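Local coordinates for metallocarboxypeptidase (PDB 3DWC), which probably releases C-terminal amino acids other than proline from peptides, as a metal-dependent carboxypeptidase of the M32 family, at residues Phe175-Arg179 with Val362-Glu367; Leu182-Leu186 with Leu356-Leu360; Gly264-Glu268 with Ser301-Glu305; Glu298-Leu302 with Tyr423-Val429; Cys436-Leu441 with Lys461-Lys465. Numbering follows the deposited sequence.

Contact 1. Residues Phe175-Arg179 with Val362-Glu367; sequences FGNVR and VMLRYE
Both segments are helical, 175-179 within helix 168-196 and 362-367 within helix 358-374. The local axes approach to 10.7 Å and cross at -132°, so the helices run roughly antiparallel but well splayed. The closest CA atoms, those of Phe175 and Met363, are 6.4 Å apart, and the contact buries 359 Å². Phe175, with chi1 m, directs its ring at the second helix and forms an offset stack on Tyr366 (chi1 t): centroids 4.6 Å apart, planes at 21°, CD2 of Phe175 3.4 Å from CD1 of Tyr366. Tyr366 CB lies over the Phe175 ring, 4.2 Å from its centroid and 14° off the normal, a CH-pi contact. Val362 CG1 adds an apolar contact at 4.1 Å to Phe175 CZ. Met363, t at chi1 and chi2, reaches into the gap between the helices: its SD is 3.5 Å from Phe175 O, 3.7 Å from Arg179 CB and 4.1 Å from Val178 CG1. One turn beyond Met363, Glu367 OE1 accepts from both NE and NH1 of Arg179, each at 2.7 Å, in a salt bridge at the guanidinium edge. The other carboxylate oxygen, OE2, pairs with Lys389 and Tyr393 of helix 382-394. An aromatic stack and a salt bridge thus accompany sulfur packing in this interhelical contact of the largely helical M32 carboxypeptidase fold.

Contact 2. Residues Leu182-Leu186 with Leu356-Leu360; sequences LPELL and LCYPL
This is apolar helix packing inside the helical M32 fold, joining helix 168-196 to the start of helix 358-374. Segment 182-186 is helical, with a kink at Pro183 and Glu184, whose N atoms lack bonds to the preceding turn. The segments are placed by CA pairs Leu186-Leu356 (7.1 Å) and Pro183-Leu360 (7.6 Å), and they bury 385 Å². Leu356 (chi1 t, chi2 p), ahead of the helix, brings CD1 to 3.9 Å from Leu182 CD1 and 4.0 Å from Leu185 CD2, while its CD2 lies 4.1 Å from Leu186 CD1. Cys357 follows; its SG is 3.9 Å from Leu186 CD1. The CA-to-CB bond of Tyr358 points away, and its side chain touches Tyr423 of helix 421-441. Pro359 CG fits tightly against Leu182 CD2 at 3.3 Å. Last comes Leu360 (chi1 m, chi2 t): CD2 approaches Leu182 CG at 3.8 Å and Pro183 CG at 4.0 Å, and CD1 lies 3.7 Å from Leu186 CD2.

Contact 3. Residues Gly264-Glu268 with Ser301-Glu305; sequences GVIHE and SLFAE. With CO (cobalt (II) ion), chain Q.
Backbone packing is close here. The local axes of helical segments 264-268 and 301-305 approach to 7.7 Å and cross at 139°, with CA atoms of His267 and Ser301 only 4.6 Å apart; a wider pi-type turn occurs at 303-305. Ser301 CA makes a CA-H...O contact to His267 O at 3.5 Å, and the Ser301 side chain meets the same carbonyl oxygen through CB at 3.2 Å. Metal coordination comes through His267 (chi1 t, chi2 101°), whose NE2 binds cobalt at 2.2 Å. Waters 1, 2 and 3 lie 2.3, 1.8 and 2.2 Å from the ion, and His271 and Glu298 complete its protein ligands. This is the HExxH zincin-type site on helix 259-276, with Glu298 as the third protein ligand from helix 294-309. Glu268, the predicted proton donor/acceptor, accepts a hydrogen bond from water 1 at OE2, 2.7 Å away. Among polar contacts between the segments, His267 ND1 donates to Glu305 OE1 (2.7 Å, 155°), which orients the imidazole with NE2 toward the metal; Glu305 OE2 pairs with Arg310. Nonpolar contacts meet the ring at one face and at its edge: Ser301 CB lies over the face in a CH-pi contact, 3.4 Å from the His267 centroid and 16° off the normal, and Leu302 CD2 meets CE1 of His267 at 3.6 Å near the ring plane. Away from the metal, Ile266 CG2 packs on Ala304 CB at 3.9 Å and lies 3.5 Å from Ala304 O.

Contact 4. Residues Glu298-Leu302 with Tyr423-Val429; sequences EGQSL and YSLGAMV. With CO (cobalt (II) ion), chain Q.
A close glycine-to-glycine helix crossing joins helix 294-309, which supplies a metal ligand, to helix 421-441 near the centre of the chain. The local axes of helical segments 298-302 and 423-429 approach to 7.1 Å and cross at -58°, with CA atoms of Gly299 and Gly426 just 3.9 Å apart. Gly299 CA makes a CA-H...O contact to Gly426 O at 3.2 Å (140° at H). A CB on Gly299 would clash with Val429 CG1, and one on Gly426 with Glu298 CB, so absent side chains permit the approach. Around the crossing, Val429 CG1 lies 3.9 Å from Gly299 CA, and Leu302 CD1 packs 4.0 Å from Ala427 CB. Glu298 (chi1 t, chi2 p) binds cobalt through OE2 at 2.2 Å, alongside His267, His271 and waters 1, 2 and 3; its OE1 lies 3.8 Å from Tyr423 CD1, at the ring edge. Ser301 OG donates to Glu298 O (2.8 Å) within its own helix. Helix 259-276 contacts Ser301 and Leu302 through His267, while helix 358-374 meets Tyr423 and Ser424, and helix 168-196 packs against Ser424, Leu425 and Met428.

Contact 5. Residues Cys436-Leu441 with Lys461-Lys465; sequences CVRREL and KQNEK
A salt-bridge network joins the C-terminal end of helix 421-441 to helix 456-467, at a partly buried position in the helical M32 fold. Segments 436-441 and 461-465 are both helical, the second with a wider pi-type turn at 463-465. Their local axes approach to 11.7 Å and cross at 112°, leaving room for long side chains between them; the nearest CA atoms, of Val437 and Lys461, are 6.9 Å apart, and 281 Å² is buried. Glu440 (chi1 m, chi2 t) divides its carboxylate between two lysines one helical turn apart: OE1 accepts from Lys461 NZ at 2.5 Å, and OE2 from Lys465 NZ at 2.8 Å. The Lys465 ammonium has a further acceptor in the carbonyl O of Ala482, and a long salt bridge to Glu464 OE2, 3.7 Å from NZ. Glu464 thereby joins the network, although its OE2 lies 4.5 Å from the like-charged Glu440 OE1. Gln462 NE2 finds its acceptor in Gln300 OE1 on helix 294-309. Lys461 (m at chi1 and chi2, then t) also uses its aliphatic chain: CB packs on Val437 CG2 at 3.7 Å, and CE lies 3.5 Å from Leu441 CD1. Cys436, with chi1 t, places SG 3.5 Å from Lys465 NZ.

Contacts 1 and 2 join the same pair, helices 168-196 and 358-374, with centres 10 Å apart; along the chain contact 2 is nested inside the loop closed by contact 1. Contact 3 is nested within both loops. Contacts 3 and 4 share Ser301 and Leu302 on helix 294-309 and meet at cobalt, so two interhelical contacts together position metal ligands. Helix 421-441 links the groups: its 423-429 part touches both contacts 1 and 2, while its 436-441 end forms contact 5, 16 Å from contact 4 between centres. Contact 5 is last along the chain and lies about 17 Å from contact 1 between nearest atoms.

Contact 1. Residues Phe175-Arg179 with Val362-Glu367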
# COMPACT_ATOMS: atom_id res chain seq x y z
N PHE B 175 11.57 -25.52 -29.40
CA PHE B 175 12.83 -24.79 -29.52
C PHE B 175 13.72 -25.32 -30.64
O PHE B 175 14.43 -24.56 -31.28
CB PHE B 175 13.55 -24.73 -28.18
CG PHE B 175 13.00 -23.67 -27.25
CD1 PHE B 175 13.16 -22.33 -27.55
CD2 PHE B 175 12.27 -24.01 -26.12
CE1 PHE B 175 12.59 -21.33 -26.70
CE2 PHE B 175 11.74 -23.05 -25.27
CZ PHE B 175 11.92 -21.70 -25.55
N GLY B 176 13.68 -26.62 -30.89
CA GLY B 176 14.31 -27.20 -32.08
C GLY B 176 13.72 -26.65 -33.36
O GLY B 176 14.45 -26.43 -34.34
N ASN B 177 12.39 -26.43 -33.36
CA ASN B 177 11.73 -25.79 -34.50
C ASN B 177 12.30 -24.39 -34.69
O ASN B 177 12.85 -24.08 -35.73
CB ASN B 177 10.23 -25.73 -34.32
CG ASN B 177 9.52 -25.19 -35.55
OD1 ASN B 177 9.59 -24.01 -35.87
ND2 ASN B 177 8.81 -26.06 -36.24
N VAL B 178 12.26 -23.57 -33.65
CA VAL B 178 12.92 -22.24 -33.72
C VAL B 178 14.39 -22.29 -34.19
O VAL B 178 14.80 -21.49 -35.03
CB VAL B 178 12.78 -21.45 -32.36
CG1 VAL B 178 13.55 -20.08 -32.37
CG2 VAL B 178 11.32 -21.25 -31.99
N ARG B 179 15.17 -23.21 -33.65
CA ARG B 179 16.60 -23.30 -33.96
C ARG B 179 16.85 -23.62 -35.43
O ARG B 179 17.92 -23.25 -35.94
CB ARG B 179 17.31 -24.36 -33.07
CG ARG B 179 18.84 -24.22 -32.99
CD ARG B 179 19.55 -25.37 -32.16
NE ARG B 179 18.82 -25.55 -30.92
CZ ARG B 179 17.96 -26.54 -30.67
NH1 ARG B 179 17.31 -26.56 -29.51
NH2 ARG B 179 17.75 -27.53 -31.55
N VAL B 362 16.40 -16.29 -25.40
CA VAL B 362 15.58 -17.21 -24.62
C VAL B 362 15.96 -18.64 -24.97
O VAL B 362 16.16 -19.46 -24.07
CB VAL B 362 14.06 -16.95 -24.89
CG1 VAL B 362 13.17 -18.04 -24.28
CG2 VAL B 362 13.67 -15.54 -24.37
N MET B 363 16.04 -18.94 -26.26
CA MET B 363 16.39 -20.28 -26.69
C MET B 363 17.70 -20.75 -26.04
O MET B 363 17.81 -21.85 -25.51
CB MET B 363 16.61 -20.34 -28.19
CG MET B 363 17.02 -21.70 -28.65
SD MET B 363 16.65 -21.95 -30.38
CE MET B 363 17.86 -20.91 -31.17
N LEU B 364 18.70 -19.92 -26.12
CA LEU B 364 19.97 -20.26 -25.48
C LEU B 364 19.91 -20.49 -23.97
O LEU B 364 20.69 -21.29 -23.43
CB LEU B 364 21.03 -19.24 -25.85
CG LEU B 364 21.54 -18.10 -25.01
CD1 LEU B 364 22.27 -18.49 -23.72
CD2 LEU B 364 22.46 -17.37 -25.94
N ARG B 365 19.01 -19.80 -23.27
CA ARG B 365 18.89 -20.04 -21.84
C ARG B 365 18.17 -21.34 -21.61
O ARG B 365 18.51 -22.08 -20.69
CB ARG B 365 18.22 -18.90 -21.14
CG ARG B 365 19.01 -17.62 -21.17
CD ARG B 365 18.11 -16.40 -20.91
NE ARG B 365 18.88 -15.19 -20.58
CZ ARG B 365 19.66 -14.57 -21.47
NH1 ARG B 365 20.35 -13.50 -21.13
NH2 ARG B 365 19.78 -15.05 -22.69
N TYR B 366 17.19 -21.65 -22.46
CA TYR B 366 16.49 -22.92 -22.35
C TYR B 366 17.53 -24.09 -22.40
O TYR B 366 17.59 -24.94 -21.49
CB TYR B 366 15.40 -23.03 -23.45
CG TYR B 366 14.88 -24.43 -23.57
CD1 TYR B 366 15.14 -25.19 -24.70
CD2 TYR B 366 14.19 -25.03 -22.52
CE1 TYR B 366 14.67 -26.51 -24.80
CE2 TYR B 366 13.72 -26.33 -22.61
CZ TYR B 366 13.98 -27.05 -23.74
OH TYR B 366 13.54 -28.33 -23.80
N GLU B 367 18.37 -24.06 -23.42
CA GLU B 367 19.29 -25.13 -23.72
C GLU B 367 20.28 -25.38 -22.59
O GLU B 367 20.48 -26.52 -22.16
CB GLU B 367 19.98 -24.84 -25.05
CG GLU B 367 18.99 -24.97 -26.19
CD GLU B 367 19.43 -24.40 -27.52
OE1 GLU B 367 18.60 -24.47 -28.46
OE2 GLU B 367 20.58 -23.91 -27.65

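Contact 2. Residues Leu182-Leu186 with Leu356-Leu360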
# COMPACT_ATOMS: atom_id res chain seq x y z
N LEU B 182 15.53 -19.66 -37.21
CA LEU B 182 15.63 -18.29 -36.70
C LEU B 182 17.02 -17.70 -36.81
O LEU B 182 17.12 -16.56 -37.24
CB LEU B 182 15.06 -18.15 -35.27
CG LEU B 182 15.04 -16.75 -34.62
CD1 LEU B 182 14.47 -15.68 -35.59
CD2 LEU B 182 14.24 -16.78 -33.32
N PRO B 183 18.10 -18.45 -36.46
CA PRO B 183 19.46 -17.92 -36.73
C PRO B 183 19.73 -17.48 -38.19
O PRO B 183 20.31 -16.40 -38.41
CB PRO B 183 20.37 -19.08 -36.33
CG PRO B 183 19.56 -19.79 -35.24
CD PRO B 183 18.16 -19.75 -35.77
N GLU B 184 19.26 -18.24 -39.18
CA GLU B 184 19.38 -17.79 -40.56
C GLU B 184 18.40 -16.65 -40.95
O GLU B 184 18.70 -15.83 -41.82
CB GLU B 184 19.27 -18.95 -41.53
CG GLU B 184 20.53 -19.79 -41.56
CD GLU B 184 21.76 -19.01 -42.08
OE1 GLU B 184 21.57 -18.10 -42.93
OE2 GLU B 184 22.90 -19.34 -41.66
N LEU B 185 17.27 -16.58 -40.29
CA LEU B 185 16.31 -15.51 -40.57
C LEU B 185 16.92 -14.19 -40.12
O LEU B 185 16.78 -13.19 -40.82
CB LEU B 185 14.99 -15.74 -39.86
CG LEU B 185 13.90 -14.65 -40.02
CD1 LEU B 185 13.68 -14.38 -41.48
CD2 LEU B 185 12.61 -15.06 -39.37
N LEU B 186 17.57 -14.21 -38.96
CA LEU B 186 18.20 -13.03 -38.42
C LEU B 186 19.26 -12.51 -39.42
O LEU B 186 19.27 -11.32 -39.79
CB LEU B 186 18.79 -13.29 -37.04
CG LEU B 186 19.68 -12.17 -36.48
CD1 LEU B 186 18.97 -10.76 -36.49
CD2 LEU B 186 20.14 -12.51 -35.06
N LEU B 356 12.96 -9.60 -32.93
CA LEU B 356 13.50 -10.72 -33.69
C LEU B 356 14.61 -11.47 -32.95
O LEU B 356 14.67 -12.70 -32.98
CB LEU B 356 13.97 -10.23 -35.08
CG LEU B 356 14.37 -11.25 -36.15
CD1 LEU B 356 13.24 -12.16 -36.63
CD2 LEU B 356 14.95 -10.52 -37.36
N CYS B 357 15.47 -10.72 -32.25
CA CYS B 357 16.64 -11.29 -31.58
C CYS B 357 16.30 -11.93 -30.27
O CYS B 357 16.92 -12.89 -29.84
CB CYS B 357 17.68 -10.21 -31.31
SG CYS B 357 18.44 -9.60 -32.82
N TYR B 358 15.31 -11.35 -29.62
CA TYR B 358 14.87 -11.78 -28.31
C TYR B 358 14.73 -13.33 -28.12
O TYR B 358 15.33 -13.89 -27.20
CB TYR B 358 13.59 -11.03 -27.94
CG TYR B 358 13.32 -11.04 -26.47
CD1 TYR B 358 13.56 -9.92 -25.69
CD2 TYR B 358 12.88 -12.20 -25.85
CE1 TYR B 358 13.33 -9.94 -24.34
CE2 TYR B 358 12.64 -12.22 -24.51
CZ TYR B 358 12.87 -11.10 -23.76
OH TYR B 358 12.63 -11.15 -22.43
N PRO B 359 13.97 -14.01 -28.98
CA PRO B 359 13.84 -15.46 -28.83
C PRO B 359 15.18 -16.24 -28.87
O PRO B 359 15.27 -17.31 -28.28
CB PRO B 359 13.00 -15.85 -30.03
CG PRO B 359 13.12 -14.75 -30.98
CD PRO B 359 13.17 -13.54 -30.12
N LEU B 360 16.16 -15.72 -29.59
CA LEU B 360 17.47 -16.33 -29.60
C LEU B 360 18.14 -16.30 -28.20
O LEU B 360 18.75 -17.28 -27.79
CB LEU B 360 18.33 -15.68 -30.68
CG LEU B 360 17.81 -16.02 -32.08
CD1 LEU B 360 18.43 -15.13 -33.15
CD2 LEU B 360 18.01 -17.51 -32.39

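Contact 3. Residues Gly264-Glu268 with Ser301-Glu305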
# COMPACT_ATOMS: atom_id res chain seq x y z
N GLY B 264 6.78 -0.29 -23.03
CA GLY B 264 6.68 -0.89 -21.69
C GLY B 264 5.30 -0.80 -21.06
O GLY B 264 4.77 -1.76 -20.55
N VAL B 265 4.71 0.37 -21.07
CA VAL B 265 3.35 0.52 -20.57
C VAL B 265 2.33 -0.29 -21.37
O VAL B 265 1.44 -0.89 -20.81
CB VAL B 265 2.94 1.99 -20.52
CG1 VAL B 265 1.43 2.19 -20.44
CG2 VAL B 265 3.65 2.63 -19.33
N ILE B 266 2.50 -0.33 -22.68
CA ILE B 266 1.62 -1.12 -23.56
C ILE B 266 1.72 -2.62 -23.17
O ILE B 266 0.74 -3.31 -22.98
CB ILE B 266 1.93 -0.85 -25.07
CG1 ILE B 266 1.43 0.53 -25.47
CG2 ILE B 266 1.25 -1.94 -25.99
CD1 ILE B 266 1.86 1.04 -26.87
N HIS B 267 2.93 -3.10 -23.03
CA HIS B 267 3.20 -4.46 -22.54
C HIS B 267 2.47 -4.78 -21.21
O HIS B 267 1.76 -5.77 -21.08
CB HIS B 267 4.73 -4.61 -22.37
CG HIS B 267 5.16 -6.00 -22.02
ND1 HIS B 267 5.68 -6.87 -22.96
CD2 HIS B 267 5.11 -6.68 -20.85
CE1 HIS B 267 5.91 -8.04 -22.38
NE2 HIS B 267 5.57 -7.95 -21.10
N GLU B 268 2.65 -3.92 -20.21
CA GLU B 268 2.03 -4.16 -18.92
C GLU B 268 0.53 -4.00 -18.97
O GLU B 268 -0.17 -4.70 -18.29
CB GLU B 268 2.62 -3.22 -17.88
CG GLU B 268 4.09 -3.36 -17.70
CD GLU B 268 4.55 -4.77 -17.34
OE1 GLU B 268 3.81 -5.49 -16.64
OE2 GLU B 268 5.70 -5.15 -17.74
N SER B 301 0.61 -9.86 -22.91
CA SER B 301 1.42 -8.65 -22.95
C SER B 301 1.97 -8.42 -24.36
O SER B 301 2.04 -7.27 -24.87
CB SER B 301 2.55 -8.78 -21.94
OG SER B 301 3.23 -9.98 -22.18
N LEU B 302 2.42 -9.49 -24.97
CA LEU B 302 3.07 -9.41 -26.29
C LEU B 302 2.10 -9.28 -27.44
O LEU B 302 2.43 -8.74 -28.50
CB LEU B 302 4.04 -10.56 -26.49
CG LEU B 302 5.24 -10.54 -25.53
CD1 LEU B 302 6.06 -11.82 -25.69
CD2 LEU B 302 6.11 -9.33 -25.70
N PHE B 303 0.90 -9.74 -27.25
CA PHE B 303 -0.16 -9.41 -28.19
C PHE B 303 -0.34 -7.89 -28.29
O PHE B 303 -0.37 -7.30 -29.39
CB PHE B 303 -1.43 -10.10 -27.73
CG PHE B 303 -2.54 -10.03 -28.73
CD1 PHE B 303 -2.74 -11.04 -29.62
CD2 PHE B 303 -3.38 -8.93 -28.75
CE1 PHE B 303 -3.79 -10.98 -30.54
CE2 PHE B 303 -4.47 -8.87 -29.62
CZ PHE B 303 -4.66 -9.90 -30.54
N ALA B 304 -0.38 -7.24 -27.12
CA ALA B 304 -0.47 -5.79 -27.04
C ALA B 304 0.76 -5.12 -27.61
O ALA B 304 0.67 -4.32 -28.53
CB ALA B 304 -0.72 -5.29 -25.53
N GLU B 305 1.90 -5.43 -27.05
CA GLU B 305 3.13 -4.82 -27.44
C GLU B 305 3.56 -5.12 -28.85
O GLU B 305 3.86 -4.20 -29.61
CB GLU B 305 4.26 -5.21 -26.47
CG GLU B 305 5.47 -4.41 -26.70
CD GLU B 305 6.72 -4.94 -26.05
OE1 GLU B 305 6.67 -5.87 -25.23
OE2 GLU B 305 7.77 -4.40 -26.39
CO CO Q . 5.63 -9.41 -19.43
O HOH W 1 6.33 -7.78 -18.02
O HOH W 2 7.38 -9.72 -19.74
O HOH W 3 6.37 -10.65 -17.80

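Contact 4. Residues Glu298-Leu302 with Tyr423-Val429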
# COMPACT_ATOMS: atom_id res chain seq x y z
N GLU B 298 2.21 -13.80 -20.82
CA GLU B 298 3.15 -13.07 -21.68
C GLU B 298 2.63 -13.06 -23.11
O GLU B 298 2.96 -12.17 -23.88
CB GLU B 298 4.57 -13.69 -21.57
CG GLU B 298 5.64 -12.92 -22.31
CD GLU B 298 6.02 -11.60 -21.64
OE1 GLU B 298 7.04 -10.99 -22.05
OE2 GLU B 298 5.35 -11.18 -20.69
N GLY B 299 1.74 -14.01 -23.45
CA GLY B 299 1.02 -13.95 -24.71
C GLY B 299 0.07 -12.77 -24.82
O GLY B 299 -0.13 -12.20 -25.92
N GLN B 300 -0.55 -12.41 -23.72
CA GLN B 300 -1.33 -11.19 -23.64
C GLN B 300 -0.50 -9.91 -23.64
O GLN B 300 -0.86 -8.93 -24.29
CB GLN B 300 -2.25 -11.25 -22.42
CG GLN B 300 -3.13 -12.53 -22.32
CD GLN B 300 -3.73 -13.02 -23.62
OE1 GLN B 300 -4.63 -12.39 -24.19
NE2 GLN B 300 -3.20 -14.14 -24.12
N SER B 301 0.61 -9.86 -22.91
CA SER B 301 1.42 -8.65 -22.95
C SER B 301 1.97 -8.42 -24.36
O SER B 301 2.04 -7.27 -24.87
CB SER B 301 2.55 -8.78 -21.94
OG SER B 301 3.23 -9.98 -22.18
N LEU B 302 2.42 -9.49 -24.97
CA LEU B 302 3.07 -9.41 -26.29
C LEU B 302 2.10 -9.28 -27.44
O LEU B 302 2.43 -8.74 -28.50
CB LEU B 302 4.04 -10.56 -26.49
CG LEU B 302 5.24 -10.54 -25.53
CD1 LEU B 302 6.06 -11.82 -25.69
CD2 LEU B 302 6.11 -9.33 -25.70
N TYR B 423 8.81 -16.93 -21.86
CA TYR B 423 8.83 -15.73 -22.66
C TYR B 423 8.58 -16.01 -24.12
O TYR B 423 7.71 -15.39 -24.72
CB TYR B 423 10.20 -15.05 -22.54
CG TYR B 423 10.50 -14.39 -21.24
CD1 TYR B 423 9.97 -13.15 -20.92
CD2 TYR B 423 11.46 -14.94 -20.36
CE1 TYR B 423 10.31 -12.49 -19.66
CE2 TYR B 423 11.79 -14.31 -19.12
CZ TYR B 423 11.23 -13.10 -18.80
OH TYR B 423 11.59 -12.52 -17.61
N SER B 424 9.31 -16.97 -24.70
CA SER B 424 9.11 -17.29 -26.13
C SER B 424 7.81 -18.01 -26.32
O SER B 424 7.18 -17.81 -27.35
CB SER B 424 10.27 -18.10 -26.73
OG SER B 424 11.51 -17.38 -26.71
N LEU B 425 7.38 -18.83 -25.34
CA LEU B 425 6.02 -19.40 -25.42
C LEU B 425 4.97 -18.30 -25.50
O LEU B 425 3.97 -18.39 -26.23
CB LEU B 425 5.72 -20.33 -24.23
CG LEU B 425 6.63 -21.52 -24.00
CD1 LEU B 425 6.21 -22.22 -22.67
CD2 LEU B 425 6.67 -22.52 -25.23
N GLY B 426 5.19 -17.23 -24.73
CA GLY B 426 4.32 -16.03 -24.81
C GLY B 426 4.30 -15.39 -26.17
O GLY B 426 3.20 -15.03 -26.72
N ALA B 427 5.48 -15.26 -26.77
CA ALA B 427 5.56 -14.67 -28.09
C ALA B 427 4.81 -15.53 -29.11
O ALA B 427 4.16 -15.01 -30.06
CB ALA B 427 7.05 -14.43 -28.52
N MET B 428 4.89 -16.84 -28.95
CA MET B 428 4.20 -17.75 -29.81
C MET B 428 2.69 -17.75 -29.65
O MET B 428 1.95 -17.82 -30.65
CB MET B 428 4.75 -19.18 -29.54
CG MET B 428 6.14 -19.34 -30.01
SD MET B 428 6.87 -20.88 -29.49
CE MET B 428 8.59 -20.51 -29.85
N VAL B 429 2.21 -17.69 -28.40
CA VAL B 429 0.79 -17.52 -28.07
C VAL B 429 0.24 -16.25 -28.71
O VAL B 429 -0.81 -16.24 -29.37
CB VAL B 429 0.52 -17.53 -26.53
CG1 VAL B 429 -0.89 -17.00 -26.15
CG2 VAL B 429 0.84 -18.93 -25.90
CO CO Q . 5.63 -9.41 -19.43
O HOH W 2 7.38 -9.72 -19.74
O HOH W 1 6.33 -7.78 -18.02
O HOH W 3 6.37 -10.65 -17.80

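Contact 5. Residues Cys436-Leu441 with Lys461-Lys465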
# COMPACT_ATOMS: atom_id res chain seq x y z
N CYS B 436 -5.48 -16.03 -35.62
CA CYS B 436 -6.89 -16.34 -35.47
C CYS B 436 -7.80 -15.12 -35.54
O CYS B 436 -8.82 -15.10 -36.26
CB CYS B 436 -7.11 -17.06 -34.13
SG CYS B 436 -8.84 -17.45 -33.85
N VAL B 437 -7.48 -14.11 -34.76
CA VAL B 437 -8.25 -12.87 -34.78
C VAL B 437 -8.33 -12.30 -36.20
O VAL B 437 -9.39 -11.86 -36.60
CB VAL B 437 -7.74 -11.86 -33.72
CG1 VAL B 437 -8.33 -10.48 -33.97
CG2 VAL B 437 -8.11 -12.32 -32.29
N ARG B 438 -7.24 -12.33 -36.97
CA ARG B 438 -7.23 -11.72 -38.31
C ARG B 438 -8.03 -12.60 -39.30
O ARG B 438 -8.74 -12.10 -40.17
CB ARG B 438 -5.79 -11.52 -38.83
CG ARG B 438 -5.09 -10.28 -38.29
CD ARG B 438 -3.56 -10.32 -38.52
NE ARG B 438 -2.95 -9.07 -38.05
CZ ARG B 438 -3.13 -7.90 -38.65
NH1 ARG B 438 -2.58 -6.83 -38.13
NH2 ARG B 438 -3.84 -7.81 -39.76
N ARG B 439 -7.93 -13.91 -39.10
CA ARG B 439 -8.76 -14.87 -39.80
C ARG B 439 -10.23 -14.63 -39.56
O ARG B 439 -11.05 -14.66 -40.47
CB ARG B 439 -8.43 -16.27 -39.26
CG ARG B 439 -7.97 -17.23 -40.27
CD ARG B 439 -8.36 -18.63 -39.89
NE ARG B 439 -7.66 -19.06 -38.68
CZ ARG B 439 -8.23 -19.41 -37.53
NH1 ARG B 439 -9.56 -19.39 -37.37
NH2 ARG B 439 -7.44 -19.81 -36.54
N GLU B 440 -10.59 -14.44 -38.30
CA GLU B 440 -12.01 -14.26 -37.97
C GLU B 440 -12.60 -12.90 -38.34
O GLU B 440 -13.70 -12.79 -38.87
CB GLU B 440 -12.20 -14.49 -36.48
CG GLU B 440 -12.05 -15.95 -36.12
CD GLU B 440 -12.26 -16.22 -34.64
OE1 GLU B 440 -12.70 -15.32 -33.88
OE2 GLU B 440 -12.00 -17.36 -34.24
N LEU B 441 -11.89 -11.85 -37.99
CA LEU B 441 -12.38 -10.48 -38.20
C LEU B 441 -12.04 -9.96 -39.61
O LEU B 441 -12.71 -9.07 -40.11
CB LEU B 441 -11.71 -9.58 -37.16
CG LEU B 441 -12.41 -9.07 -35.90
CD1 LEU B 441 -13.64 -9.83 -35.46
CD2 LEU B 441 -11.45 -8.78 -34.80
N LYS B 461 -12.42 -10.21 -28.71
CA LYS B 461 -11.97 -11.58 -29.09
C LYS B 461 -11.00 -12.16 -28.07
O LYS B 461 -11.06 -13.34 -27.76
CB LYS B 461 -11.25 -11.56 -30.43
CG LYS B 461 -12.09 -11.41 -31.64
CD LYS B 461 -12.87 -12.70 -31.97
CE LYS B 461 -13.89 -12.46 -33.10
NZ LYS B 461 -14.60 -13.72 -33.48
N GLN B 462 -10.10 -11.33 -27.57
CA GLN B 462 -9.15 -11.76 -26.49
C GLN B 462 -9.90 -12.18 -25.20
O GLN B 462 -9.54 -13.14 -24.52
CB GLN B 462 -8.20 -10.65 -26.12
CG GLN B 462 -7.06 -10.41 -27.09
CD GLN B 462 -6.10 -9.39 -26.61
OE1 GLN B 462 -6.28 -8.17 -26.86
NE2 GLN B 462 -5.00 -9.86 -25.93
N ASN B 463 -10.97 -11.45 -24.92
CA ASN B 463 -11.73 -11.65 -23.71
C ASN B 463 -12.47 -12.95 -23.84
O ASN B 463 -12.45 -13.76 -22.91
CB ASN B 463 -12.65 -10.46 -23.48
CG ASN B 463 -13.40 -10.51 -22.12
OD1 ASN B 463 -12.85 -10.88 -21.09
ND2 ASN B 463 -14.66 -10.10 -22.14
N GLU B 464 -13.10 -13.15 -24.99
CA GLU B 464 -13.84 -14.36 -25.25
C GLU B 464 -12.92 -15.57 -25.28
O GLU B 464 -13.25 -16.61 -24.72
CB GLU B 464 -14.66 -14.27 -26.59
CG GLU B 464 -14.70 -15.64 -27.40
CD GLU B 464 -15.13 -15.48 -28.86
OE1 GLU B 464 -16.21 -14.84 -29.07
OE2 GLU B 464 -14.43 -16.01 -29.81
N LYS B 465 -11.83 -15.46 -26.01
CA LYS B 465 -10.98 -16.62 -26.26
C LYS B 465 -10.11 -17.03 -25.09
O LYS B 465 -9.84 -18.22 -24.90
CB LYS B 465 -10.08 -16.41 -27.49
CG LYS B 465 -10.85 -16.42 -28.78
CD LYS B 465 -9.98 -15.98 -29.99
CE LYS B 465 -10.81 -16.02 -31.26
NZ LYS B 465 -11.41 -17.40 -31.54